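Local coordinates for 4'-phospho-dehydrooxetanocin synthase (Bacillus megaterium, PDB 5UL3), which catalyses the oxidative ring contraction of dAMP to an oxetane aldehyde in oxetanocin A biosynthesis, using S-adenosylmethionine, a [4Fe-4S] cluster and cobalamin, at residues K15-I20 with E36-R41; Q23-P28 with L346-H351; S29-R34 with I50-E55; N58-V63 with V72-R77. All blocks are in the same frame, centred on the assembly; numbering follows the deposited sequence.

In the fold
Contacts 1, 3 and 4 build one compact unit near the N-terminus, their centres 10 to 11 Å apart. Contact 1 joins helices 7-21 and 28-39, contact 3 lays helix 28-39 on strand 49-53, and contact 4 pairs strands 60-64 and 69-73 of the same four-stranded antiparallel sheet. Phe39 of contact 1 packs on Leu61 and Phe73 of contact 4, tying helix 28-39 to the sheet. Along the chain contact 1 interleaves with contacts 2 and 3; contact 4 follows 1 and 3. Contact 2, about 18 Å from contacts 1 and 4 between centres, encloses contacts 3 and 4 in its loop and fastens the inter-helix link to helix 335-351, joining the unit to the radical SAM domain away from the cofactor sites.

Contact 1 (K15-I20 with E36-R41); sequences KELKEI and EELFKR
Leu38 pushes its forked end against Glu16, Leu17 and Ile20, and so joins helix 28-39 to helix 7-21, the preceding helix in the chain. The two helices form a layer over the antiparallel sheet of the N-terminal part of the protein; Leu38 carries the tight packing between them, while Leu17 and Phe39 reach down to Leu61 of the sheet. CG of Leu38, anti to its backbone N (chi1 162°), points toward helix 7-21. Its CD2 is the busier methyl, lying 3.7 Å from Glu16 CB and 3.8 Å from Leu17 CD2. Ile20 CD1 approaches the same Leu38 CD2 at 4.1 Å, while Leu38 CD1 touches CB and CG of Glu16. Next to this cluster, Leu17 CD1 meets the edge of the Phe39 ring at CE1, 4.2 Å away, the two side chains crossing at about a right angle. Phe39 is further enclosed by a stack with Tyr13 and by the ring of Phe73, so this end is well buried.

The other side is looser and more exposed. Here the carboxylate of Glu16 and the guanidinium of Arg41 can attract each other only through their opposite charges, probably weakly: Glu16 OE2 lies 4.4 Å from Arg41 NH2, well out of the guanidinium plane, with no N-H aimed at it. Arg41 NE is instead bonded to Tyr12 OH. The firm ionic partner of Glu16 comes from its own helix: a bend at chi2 (-60°) turns CD back, and Glu16 OE1 meets Lys15 NZ at 2.7 Å, the nitrogen arriving nearly along the C-O axis.

Contact 2 (Q23-P28 with L346-H351); sequences QIWLKP and LRAGKH. With EDO (1,2-ethanediol), chain B.
Trp25 and His351 stack face on face in a parallel-displaced pair, the imidazole above the five-membered ring of the indole with centroids 3.9 Å apart and planes inclined by 13°. CG of His351 is anti to its backbone N (chi1 171°), which places it against the indole. Trp25 CE2 sits over the centre of the His351 ring. The two ring nitrogens, Trp25 NE1 and His351 NE2, are brought to 3.3 Å by this overlap rather than by a hydrogen bond. A CH-pi contact extends it, with His351 CB 4.0 Å above the centroid of the six-membered ring; Gln23 CA lies against the opposite face, toward its rim.

The turn that presents Trp25 is a type I beta turn, Gln23 to Leu26, linking helices 7-21 and 28-39; it docks on helix 335-351 of the partial TIM-barrel radical SAM domain.

Apolar contacts are few: Trp25 CE3 is 4.0 Å from Ala348 CB, and Ile24 CG1 lies further from that methyl.

Among the polar groups, the Arg347 guanidinium bonds the carbonyl of Ser22. Its NH1 approaches Trp25 CZ3 at 3.7 Å, the planes 58° apart. Arg347 NH2 also donates to O1 of a bound 1,2-ethanediol at 3.0 Å.

Contact 3 (S29-R34 with I50-E55); sequences SEIEKR and ILVSGE
Glu32 OE2 accepts the backbone N-H of Val52 at 2.9 Å, a nearly straight bond with an angle of 163° at the hydrogen. The carboxylate uses its anti lone pair, the one turned away from its other oxygen. Leu51 and Ser53, to either side of the donor in sequence, pair with strand 60-64, whereas the N-H of Val52 faces the other way, toward helix 28-39, so a helix side chain satisfies an N-H on the outer side of the strand. Beyond CG the chain of Glu32 is extended (chi2 166°), which carries CD outward from the helix toward the strand.

The CG of the same side chain also packs. Glu32 CG presses on Val52 CG2 at 3.4 Å, a close fit, the two side chains sliding past each other in opposite directions. Ile50, two residues earlier on the strand, brings CD1 to 3.6 Å from Glu32 O, so the strand touches helix backbone as well as side chain. Ile31 CG2 adds a lighter contact with Val52 CG1, 4.1 Å away, the side chains crossing at about a right angle.

Helix 29-34 and strand 50-53 run at 133° to each other, their axes approaching to 8.5 Å. On the helix 7-21 side, Ile31 reaches Ile20 and Phe21, while Ile50 and Val52 lean on Leu61 of strand 60-64, so that helix 28-39 touches both helix 7-21 and the outer strand, with Leu61 next to that strand in the sheet.

Contact 4 (N58-V63 with V72-R77); sequences NTTLYV and VFSPNR. With EDO (1,2-ethanediol), chain O.
Leu61 and Phe73 form a hydrogen-bonded antiparallel pair in the beta hairpin of strands 60-64 and 69-73, at the middle of the four-stranded sheet. Phe73 N donates to Leu61 O at 2.8 Å, and Leu61 N returns the bond to Phe73 O. Each carbonyl also receives a CA-H, from Val72 and Thr60 respectively.

Where the strands part, side chains and two waters take over. Ser74 OG is gripped three times: anti to its backbone N (chi1 -179°), it reaches Arg77 O and donates to it at 2.6 Å, across the type I turn from Ser74 to Arg77, and it accepts a hydrogen from each water. One of these waters also donates to Thr59 O and accepts from Asn76 N at 3.0 Å, bridging the two segments. The other donates to Thr60 OG1, whose own hydrogen goes to Asn58 O at 2.9 Å. Pro75 O and Asn76 OD1 both receive Lys18 NZ of helix 7-21, and O1 of a bound 1,2-ethanediol donates to Pro75 O as well. Asn58 ND2 is bonded to Glu55, while Asn58 CB sits 3.5 Å above one face of the Arg77 guanidinium.

Tyr62 and Val72 lie side by side on one face of the sheet, the Tyr62 hydroxyl bonded to Gln151 and Asn82. On the other face, toward the helices, Val63 CG2 meets the edge of the Phe73 ring at CE1, 3.7 Å away.

Contact 1 (K15-I20 with E36-R41)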
# COMPACT_ATOMS: atom_id res chain seq x y z
N LYS A 15 -1.41 -31.37 23.03
CA LYS A 15 -0.59 -30.38 23.72
C LYS A 15 0.67 -30.06 22.92
O LYS A 15 1.03 -28.89 22.75
CB LYS A 15 -0.23 -30.88 25.12
CG LYS A 15 0.96 -30.18 25.75
CD LYS A 15 1.44 -30.92 27.00
CE LYS A 15 2.68 -30.26 27.58
NZ LYS A 15 3.82 -30.26 26.62
N GLU A 16 1.35 -31.10 22.44
CA GLU A 16 2.55 -30.88 21.64
C GLU A 16 2.22 -30.20 20.31
O GLU A 16 3.01 -29.40 19.80
CB GLU A 16 3.28 -32.19 21.39
CG GLU A 16 3.91 -32.81 22.63
CD GLU A 16 4.95 -31.91 23.27
OE1 GLU A 16 4.67 -31.35 24.35
OE2 GLU A 16 6.03 -31.74 22.67
N LEU A 17 1.07 -30.55 19.73
CA LEU A 17 0.67 -29.93 18.47
C LEU A 17 0.33 -28.47 18.67
O LEU A 17 0.66 -27.63 17.82
CB LEU A 17 -0.52 -30.69 17.86
CG LEU A 17 -0.18 -32.01 17.17
CD1 LEU A 17 -1.44 -32.74 16.74
CD2 LEU A 17 0.75 -31.80 16.00
N LYS A 18 -0.34 -28.15 19.78
CA LYS A 18 -0.64 -26.76 20.09
C LYS A 18 0.63 -25.92 20.18
O LYS A 18 0.65 -24.75 19.78
CB LYS A 18 -1.44 -26.69 21.39
CG LYS A 18 -2.02 -25.35 21.76
CD LYS A 18 -3.00 -25.54 22.91
CE LYS A 18 -3.97 -24.39 23.04
NZ LYS A 18 -4.94 -24.34 21.91
N GLU A 19 1.72 -26.52 20.69
CA GLU A 19 2.98 -25.78 20.78
C GLU A 19 3.64 -25.67 19.41
O GLU A 19 4.24 -24.64 19.09
CB GLU A 19 3.92 -26.46 21.78
CG GLU A 19 5.22 -25.69 22.03
CD GLU A 19 5.01 -24.37 22.76
OE1 GLU A 19 5.92 -23.52 22.73
OE2 GLU A 19 3.94 -24.18 23.38
N ILE A 20 3.55 -26.72 18.59
CA ILE A 20 4.10 -26.65 17.25
C ILE A 20 3.36 -25.60 16.43
O ILE A 20 3.97 -24.74 15.78
CB ILE A 20 4.02 -28.02 16.55
CG1 ILE A 20 4.94 -29.03 17.26
CG2 ILE A 20 4.44 -27.87 15.10
CD1 ILE A 20 4.70 -30.47 16.83
N GLU A 36 5.73 -34.95 11.99
CA GLU A 36 6.23 -36.31 11.77
C GLU A 36 7.13 -36.76 12.91
O GLU A 36 7.00 -37.89 13.41
CB GLU A 36 6.97 -36.40 10.44
CG GLU A 36 6.07 -36.13 9.25
CD GLU A 36 6.35 -37.06 8.09
OE1 GLU A 36 7.06 -36.64 7.15
OE2 GLU A 36 5.85 -38.21 8.12
N GLU A 37 8.03 -35.88 13.35
CA GLU A 37 8.95 -36.24 14.43
C GLU A 37 8.21 -36.47 15.74
O GLU A 37 8.67 -37.25 16.58
CB GLU A 37 10.01 -35.15 14.56
CG GLU A 37 10.84 -35.00 13.29
CD GLU A 37 11.84 -33.85 13.34
OE1 GLU A 37 11.61 -32.86 14.07
OE2 GLU A 37 12.87 -33.94 12.62
N LEU A 38 7.07 -35.81 15.93
CA LEU A 38 6.29 -35.99 17.15
C LEU A 38 5.53 -37.31 17.13
O LEU A 38 5.34 -37.94 18.18
CB LEU A 38 5.32 -34.82 17.32
CG LEU A 38 4.14 -35.04 18.28
CD1 LEU A 38 4.62 -35.16 19.72
CD2 LEU A 38 3.07 -33.95 18.15
N PHE A 39 5.07 -37.75 15.96
CA PHE A 39 4.29 -38.98 15.88
C PHE A 39 5.16 -40.21 15.66
O PHE A 39 4.74 -41.32 16.01
CB PHE A 39 3.22 -38.85 14.80
CG PHE A 39 1.97 -38.18 15.28
CD1 PHE A 39 1.89 -36.79 15.34
CD2 PHE A 39 0.88 -38.92 15.72
CE1 PHE A 39 0.74 -36.18 15.82
CE2 PHE A 39 -0.26 -38.31 16.19
CZ PHE A 39 -0.33 -36.93 16.23
N LYS A 40 6.36 -40.04 15.13
CA LYS A 40 7.35 -41.10 15.07
C LYS A 40 8.09 -41.30 16.39
O LYS A 40 8.97 -42.15 16.47
CB LYS A 40 8.36 -40.83 13.95
CG LYS A 40 7.74 -40.85 12.56
CD LYS A 40 8.80 -40.67 11.49
CE LYS A 40 8.21 -40.84 10.10
NZ LYS A 40 9.24 -40.71 9.03
N ARG A 41 7.75 -40.53 17.44
CA ARG A 41 8.41 -40.65 18.73
C ARG A 41 7.92 -41.85 19.53
O ARG A 41 8.48 -42.13 20.60
CB ARG A 41 8.22 -39.38 19.56
CG ARG A 41 9.50 -38.92 20.24
CD ARG A 41 9.25 -38.00 21.43
NE ARG A 41 8.47 -36.80 21.11
CZ ARG A 41 8.93 -35.76 20.41
NH1 ARG A 41 10.17 -35.77 19.93
NH2 ARG A 41 8.14 -34.72 20.19

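Contact 2 (Q23-P28 with L346-H351)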
# COMPACT_ATOMS: atom_id res chain seq x y z
N GLN A 23 3.87 -21.69 16.35
CA GLN A 23 4.97 -21.07 15.61
C GLN A 23 4.49 -20.73 14.20
O GLN A 23 4.86 -21.35 13.20
CB GLN A 23 6.19 -21.99 15.61
CG GLN A 23 6.64 -22.28 17.01
CD GLN A 23 7.57 -23.47 17.08
OE1 GLN A 23 8.58 -23.52 16.39
NE2 GLN A 23 7.21 -24.44 17.91
N ILE A 24 3.65 -19.69 14.14
CA ILE A 24 2.91 -19.39 12.92
C ILE A 24 3.78 -18.81 11.81
O ILE A 24 3.30 -18.66 10.68
CB ILE A 24 1.73 -18.44 13.23
CG1 ILE A 24 2.23 -17.12 13.83
CG2 ILE A 24 0.77 -19.12 14.16
CD1 ILE A 24 1.11 -16.09 14.05
N TRP A 25 5.06 -18.53 12.08
CA TRP A 25 5.98 -18.11 11.03
C TRP A 25 6.56 -19.27 10.24
O TRP A 25 7.12 -19.04 9.16
CB TRP A 25 7.12 -17.31 11.63
CG TRP A 25 7.68 -17.98 12.83
CD1 TRP A 25 8.68 -18.91 12.86
CD2 TRP A 25 7.25 -17.81 14.18
NE1 TRP A 25 8.90 -19.32 14.14
CE2 TRP A 25 8.03 -18.67 14.98
CE3 TRP A 25 6.28 -17.01 14.79
CZ2 TRP A 25 7.88 -18.74 16.36
CZ3 TRP A 25 6.12 -17.09 16.16
CH2 TRP A 25 6.93 -17.95 16.93
N LEU A 26 6.47 -20.50 10.74
CA LEU A 26 7.04 -21.61 9.99
C LEU A 26 6.15 -21.95 8.80
O LEU A 26 4.93 -21.83 8.86
CB LEU A 26 7.19 -22.84 10.89
CG LEU A 26 8.03 -22.68 12.15
CD1 LEU A 26 7.88 -23.92 13.04
CD2 LEU A 26 9.50 -22.42 11.76
N LYS A 27 6.79 -22.38 7.72
CA LYS A 27 6.06 -22.81 6.54
C LYS A 27 5.42 -24.17 6.80
O LYS A 27 5.88 -24.93 7.66
CB LYS A 27 7.01 -22.88 5.34
CG LYS A 27 8.08 -21.78 5.38
CD LYS A 27 8.78 -21.62 4.04
CE LYS A 27 9.41 -20.24 3.91
NZ LYS A 27 9.81 -19.94 2.50
N PRO A 28 4.34 -24.50 6.07
CA PRO A 28 3.62 -25.74 6.38
C PRO A 28 4.47 -27.00 6.27
O PRO A 28 4.23 -27.96 7.01
CB PRO A 28 2.46 -25.73 5.37
CG PRO A 28 2.21 -24.25 5.12
CD PRO A 28 3.61 -23.65 5.10
N LEU A 346 2.21 -9.14 15.21
CA LEU A 346 3.14 -8.55 16.17
C LEU A 346 3.94 -9.63 16.88
O LEU A 346 5.15 -9.49 17.10
CB LEU A 346 2.38 -7.69 17.17
CG LEU A 346 1.83 -6.37 16.62
CD1 LEU A 346 0.78 -5.83 17.58
CD2 LEU A 346 2.98 -5.36 16.40
N ARG A 347 3.28 -10.73 17.23
CA ARG A 347 3.97 -11.83 17.89
C ARG A 347 5.00 -12.45 16.96
O ARG A 347 6.15 -12.73 17.37
CB ARG A 347 2.96 -12.86 18.38
CG ARG A 347 3.61 -14.02 19.16
CD ARG A 347 2.60 -14.89 19.91
NE ARG A 347 1.80 -15.69 18.99
CZ ARG A 347 2.22 -16.81 18.41
NH1 ARG A 347 3.45 -17.27 18.65
NH2 ARG A 347 1.40 -17.46 17.59
N ALA A 348 4.62 -12.66 15.70
CA ALA A 348 5.56 -13.21 14.74
C ALA A 348 6.69 -12.24 14.44
O ALA A 348 7.84 -12.66 14.27
CB ALA A 348 4.83 -13.58 13.44
N GLY A 349 6.38 -10.94 14.35
CA GLY A 349 7.44 -9.97 14.13
C GLY A 349 8.45 -9.94 15.27
O GLY A 349 9.66 -9.88 15.05
N LYS A 350 7.95 -10.03 16.51
CA LYS A 350 8.82 -10.03 17.68
C LYS A 350 9.76 -11.23 17.68
O LYS A 350 10.92 -11.12 18.10
CB LYS A 350 7.97 -10.01 18.94
CG LYS A 350 8.77 -9.91 20.24
CD LYS A 350 7.85 -10.12 21.45
CE LYS A 350 8.54 -9.74 22.75
NZ LYS A 350 8.71 -8.27 22.88
N HIS A 351 9.27 -12.38 17.21
CA HIS A 351 10.12 -13.56 17.08
C HIS A 351 11.33 -13.29 16.21
O HIS A 351 12.41 -13.84 16.45
CB HIS A 351 9.32 -14.73 16.50
CG HIS A 351 10.17 -15.91 16.15
ND1 HIS A 351 10.64 -16.79 17.11
CD2 HIS A 351 10.66 -16.34 14.97
CE1 HIS A 351 11.36 -17.73 16.52
NE2 HIS A 351 11.40 -17.47 15.22
C1 EDO B . -1.55 -19.21 16.69
O1 EDO B . -1.50 -17.80 16.99
C2 EDO B . -2.20 -19.94 17.85
O2 EDO B . -3.52 -19.41 18.02

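Contact 3 (S29-R34 with I50-E55)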
# COMPACT_ATOMS: atom_id res chain seq x y z
N SER A 29 5.47 -27.02 5.38
CA SER A 29 6.36 -28.18 5.30
C SER A 29 7.20 -28.33 6.56
O SER A 29 7.47 -29.45 7.01
CB SER A 29 7.26 -28.07 4.07
OG SER A 29 6.52 -28.26 2.88
N GLU A 30 7.63 -27.21 7.15
CA GLU A 30 8.40 -27.26 8.39
C GLU A 30 7.51 -27.65 9.57
O GLU A 30 7.92 -28.41 10.46
CB GLU A 30 9.09 -25.92 8.65
CG GLU A 30 9.65 -25.74 10.07
CD GLU A 30 10.81 -26.69 10.40
OE1 GLU A 30 11.59 -27.05 9.49
OE2 GLU A 30 10.92 -27.09 11.59
N ILE A 31 6.27 -27.15 9.60
CA ILE A 31 5.30 -27.63 10.58
C ILE A 31 5.10 -29.13 10.42
O ILE A 31 5.06 -29.88 11.40
CB ILE A 31 3.97 -26.86 10.44
CG1 ILE A 31 4.17 -25.37 10.76
CG2 ILE A 31 2.87 -27.49 11.31
CD1 ILE A 31 4.22 -25.04 12.24
N GLU A 32 4.97 -29.59 9.17
CA GLU A 32 4.74 -31.02 8.95
C GLU A 32 5.93 -31.85 9.42
O GLU A 32 5.75 -32.91 10.03
CB GLU A 32 4.42 -31.29 7.47
CG GLU A 32 2.91 -31.17 7.15
CD GLU A 32 2.58 -31.10 5.67
OE1 GLU A 32 3.53 -31.07 4.85
OE2 GLU A 32 1.36 -31.07 5.32
N LYS A 33 7.15 -31.35 9.18
CA LYS A 33 8.35 -32.03 9.67
C LYS A 33 8.28 -32.25 11.17
O LYS A 33 8.52 -33.35 11.67
CB LYS A 33 9.60 -31.22 9.31
CG LYS A 33 10.91 -31.89 9.77
CD LYS A 33 12.07 -30.90 9.90
CE LYS A 33 12.85 -30.75 8.60
NZ LYS A 33 14.00 -29.79 8.74
N ARG A 34 7.94 -31.19 11.92
CA ARG A 34 7.86 -31.33 13.37
C ARG A 34 6.70 -32.23 13.79
O ARG A 34 6.75 -32.84 14.86
CB ARG A 34 7.74 -29.96 14.03
CG ARG A 34 8.99 -29.13 13.85
CD ARG A 34 8.73 -27.65 14.06
NE ARG A 34 9.90 -26.84 13.70
CZ ARG A 34 10.54 -26.04 14.54
NH1 ARG A 34 10.13 -25.93 15.80
NH2 ARG A 34 11.58 -25.34 14.11
N ILE A 50 0.79 -37.82 6.40
CA ILE A 50 0.17 -36.76 7.18
C ILE A 50 -0.05 -35.56 6.28
O ILE A 50 0.59 -35.40 5.24
CB ILE A 50 1.00 -36.34 8.42
CG1 ILE A 50 2.34 -35.74 8.00
CG2 ILE A 50 1.20 -37.51 9.37
CD1 ILE A 50 2.85 -34.73 8.99
N LEU A 51 -0.98 -34.71 6.71
CA LEU A 51 -1.35 -33.47 6.03
C LEU A 51 -1.61 -32.44 7.12
O LEU A 51 -2.33 -32.72 8.08
CB LEU A 51 -2.60 -33.67 5.17
CG LEU A 51 -3.30 -32.40 4.64
CD1 LEU A 51 -2.40 -31.67 3.68
CD2 LEU A 51 -4.62 -32.75 3.98
N VAL A 52 -1.03 -31.24 6.98
CA VAL A 52 -1.38 -30.11 7.83
C VAL A 52 -2.12 -29.10 6.95
O VAL A 52 -1.67 -28.80 5.83
CB VAL A 52 -0.14 -29.46 8.48
CG1 VAL A 52 -0.55 -28.18 9.22
CG2 VAL A 52 0.50 -30.44 9.46
N SER A 53 -3.24 -28.60 7.44
CA SER A 53 -3.95 -27.51 6.76
C SER A 53 -4.52 -26.61 7.84
O SER A 53 -4.25 -26.79 9.03
CB SER A 53 -5.02 -28.07 5.81
OG SER A 53 -5.56 -27.02 5.00
N GLY A 54 -5.36 -25.65 7.44
CA GLY A 54 -5.81 -24.64 8.38
C GLY A 54 -4.68 -23.65 8.63
O GLY A 54 -3.61 -23.75 8.04
N GLU A 55 -4.93 -22.70 9.54
CA GLU A 55 -3.93 -21.69 9.87
C GLU A 55 -4.26 -21.11 11.24
O GLU A 55 -5.39 -21.19 11.71
CB GLU A 55 -3.87 -20.58 8.80
CG GLU A 55 -5.24 -19.99 8.44
CD GLU A 55 -5.76 -19.02 9.50
OE1 GLU A 55 -4.96 -18.22 10.05
OE2 GLU A 55 -6.96 -19.03 9.78

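Contact 4 (N58-V63 with V72-R77)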
# COMPACT_ATOMS: atom_id res chain seq x y z
N ASN A 58 -6.88 -22.43 13.79
CA ASN A 58 -7.66 -23.56 13.30
C ASN A 58 -6.77 -24.58 12.60
O ASN A 58 -7.27 -25.47 11.91
CB ASN A 58 -8.79 -23.08 12.36
CG ASN A 58 -8.29 -22.26 11.20
OD1 ASN A 58 -7.77 -22.79 10.22
ND2 ASN A 58 -8.47 -20.94 11.29
N THR A 59 -5.45 -24.47 12.77
CA THR A 59 -4.53 -25.40 12.14
C THR A 59 -4.87 -26.83 12.56
O THR A 59 -5.17 -27.10 13.73
CB THR A 59 -3.09 -25.06 12.53
OG1 THR A 59 -2.87 -23.65 12.31
CG2 THR A 59 -2.12 -25.84 11.65
N THR A 60 -4.83 -27.73 11.59
CA THR A 60 -5.37 -29.08 11.72
C THR A 60 -4.36 -30.07 11.17
O THR A 60 -3.80 -29.84 10.10
CB THR A 60 -6.69 -29.24 10.95
OG1 THR A 60 -7.62 -28.25 11.38
CG2 THR A 60 -7.30 -30.63 11.20
N LEU A 61 -4.15 -31.18 11.88
CA LEU A 61 -3.32 -32.28 11.41
C LEU A 61 -4.18 -33.50 11.10
O LEU A 61 -5.02 -33.89 11.93
CB LEU A 61 -2.26 -32.64 12.45
CG LEU A 61 -1.42 -33.88 12.16
CD1 LEU A 61 -0.57 -33.68 10.92
CD2 LEU A 61 -0.56 -34.22 13.37
N TYR A 62 -4.01 -34.06 9.91
CA TYR A 62 -4.59 -35.35 9.55
C TYR A 62 -3.47 -36.39 9.56
O TYR A 62 -2.44 -36.20 8.91
CB TYR A 62 -5.25 -35.31 8.17
CG TYR A 62 -6.28 -34.22 8.07
CD1 TYR A 62 -5.92 -32.91 7.74
CD2 TYR A 62 -7.63 -34.49 8.29
CE1 TYR A 62 -6.89 -31.90 7.66
CE2 TYR A 62 -8.59 -33.50 8.20
CZ TYR A 62 -8.22 -32.22 7.89
OH TYR A 62 -9.19 -31.25 7.82
N VAL A 63 -3.67 -37.47 10.30
CA VAL A 63 -2.77 -38.61 10.27
C VAL A 63 -3.51 -39.73 9.57
O VAL A 63 -4.51 -40.24 10.09
CB VAL A 63 -2.33 -39.03 11.68
CG1 VAL A 63 -1.21 -40.07 11.59
CG2 VAL A 63 -1.87 -37.81 12.47
N VAL A 72 -7.78 -37.06 13.09
CA VAL A 72 -7.82 -35.61 12.88
C VAL A 72 -7.60 -34.93 14.22
O VAL A 72 -8.36 -35.17 15.17
CB VAL A 72 -9.15 -35.16 12.24
CG1 VAL A 72 -9.05 -33.68 11.82
CG2 VAL A 72 -9.50 -36.04 11.05
N PHE A 73 -6.60 -34.05 14.29
CA PHE A 73 -6.25 -33.28 15.48
C PHE A 73 -6.46 -31.80 15.22
O PHE A 73 -5.92 -31.26 14.25
CB PHE A 73 -4.78 -33.50 15.86
CG PHE A 73 -4.44 -34.92 16.23
CD1 PHE A 73 -4.02 -35.82 15.27
CD2 PHE A 73 -4.51 -35.34 17.55
CE1 PHE A 73 -3.70 -37.14 15.61
CE2 PHE A 73 -4.19 -36.65 17.91
CZ PHE A 73 -3.79 -37.54 16.94
N SER A 74 -7.21 -31.14 16.11
CA SER A 74 -7.50 -29.71 15.97
C SER A 74 -7.31 -29.05 17.33
O SER A 74 -8.27 -28.77 18.05
CB SER A 74 -8.91 -29.49 15.43
OG SER A 74 -9.19 -28.11 15.27
N PRO A 75 -6.06 -28.77 17.71
CA PRO A 75 -5.79 -28.32 19.09
C PRO A 75 -6.31 -26.95 19.41
O PRO A 75 -6.49 -26.64 20.60
CB PRO A 75 -4.26 -28.36 19.18
CG PRO A 75 -3.77 -28.34 17.79
CD PRO A 75 -4.84 -28.93 16.91
N ASN A 76 -6.57 -26.10 18.41
CA ASN A 76 -6.94 -24.71 18.63
C ASN A 76 -8.41 -24.43 18.36
O ASN A 76 -8.86 -23.30 18.61
CB ASN A 76 -6.08 -23.79 17.74
CG ASN A 76 -4.61 -23.94 18.03
OD1 ASN A 76 -4.24 -24.41 19.11
ND2 ASN A 76 -3.76 -23.56 17.08
N ARG A 77 -9.17 -25.39 17.85
CA ARG A 77 -10.55 -25.10 17.53
C ARG A 77 -11.38 -26.38 17.53
O ARG A 77 -10.89 -27.44 17.14
CB ARG A 77 -10.67 -24.39 16.17
CG ARG A 77 -12.07 -23.81 15.93
CD ARG A 77 -12.14 -22.87 14.74
NE ARG A 77 -12.16 -23.59 13.48
CZ ARG A 77 -12.42 -23.02 12.30
NH1 ARG A 77 -12.43 -23.74 11.19
NH2 ARG A 77 -12.68 -21.72 12.24
C1 EDO O . -7.16 -28.62 23.03
O1 EDO O . -5.88 -28.77 22.41
C2 EDO O . -7.13 -27.31 23.81
O2 EDO O . -8.41 -27.03 24.38
O HOH W 1 -6.96 -26.41 15.50
O HOH W 2 -10.07 -28.31 12.57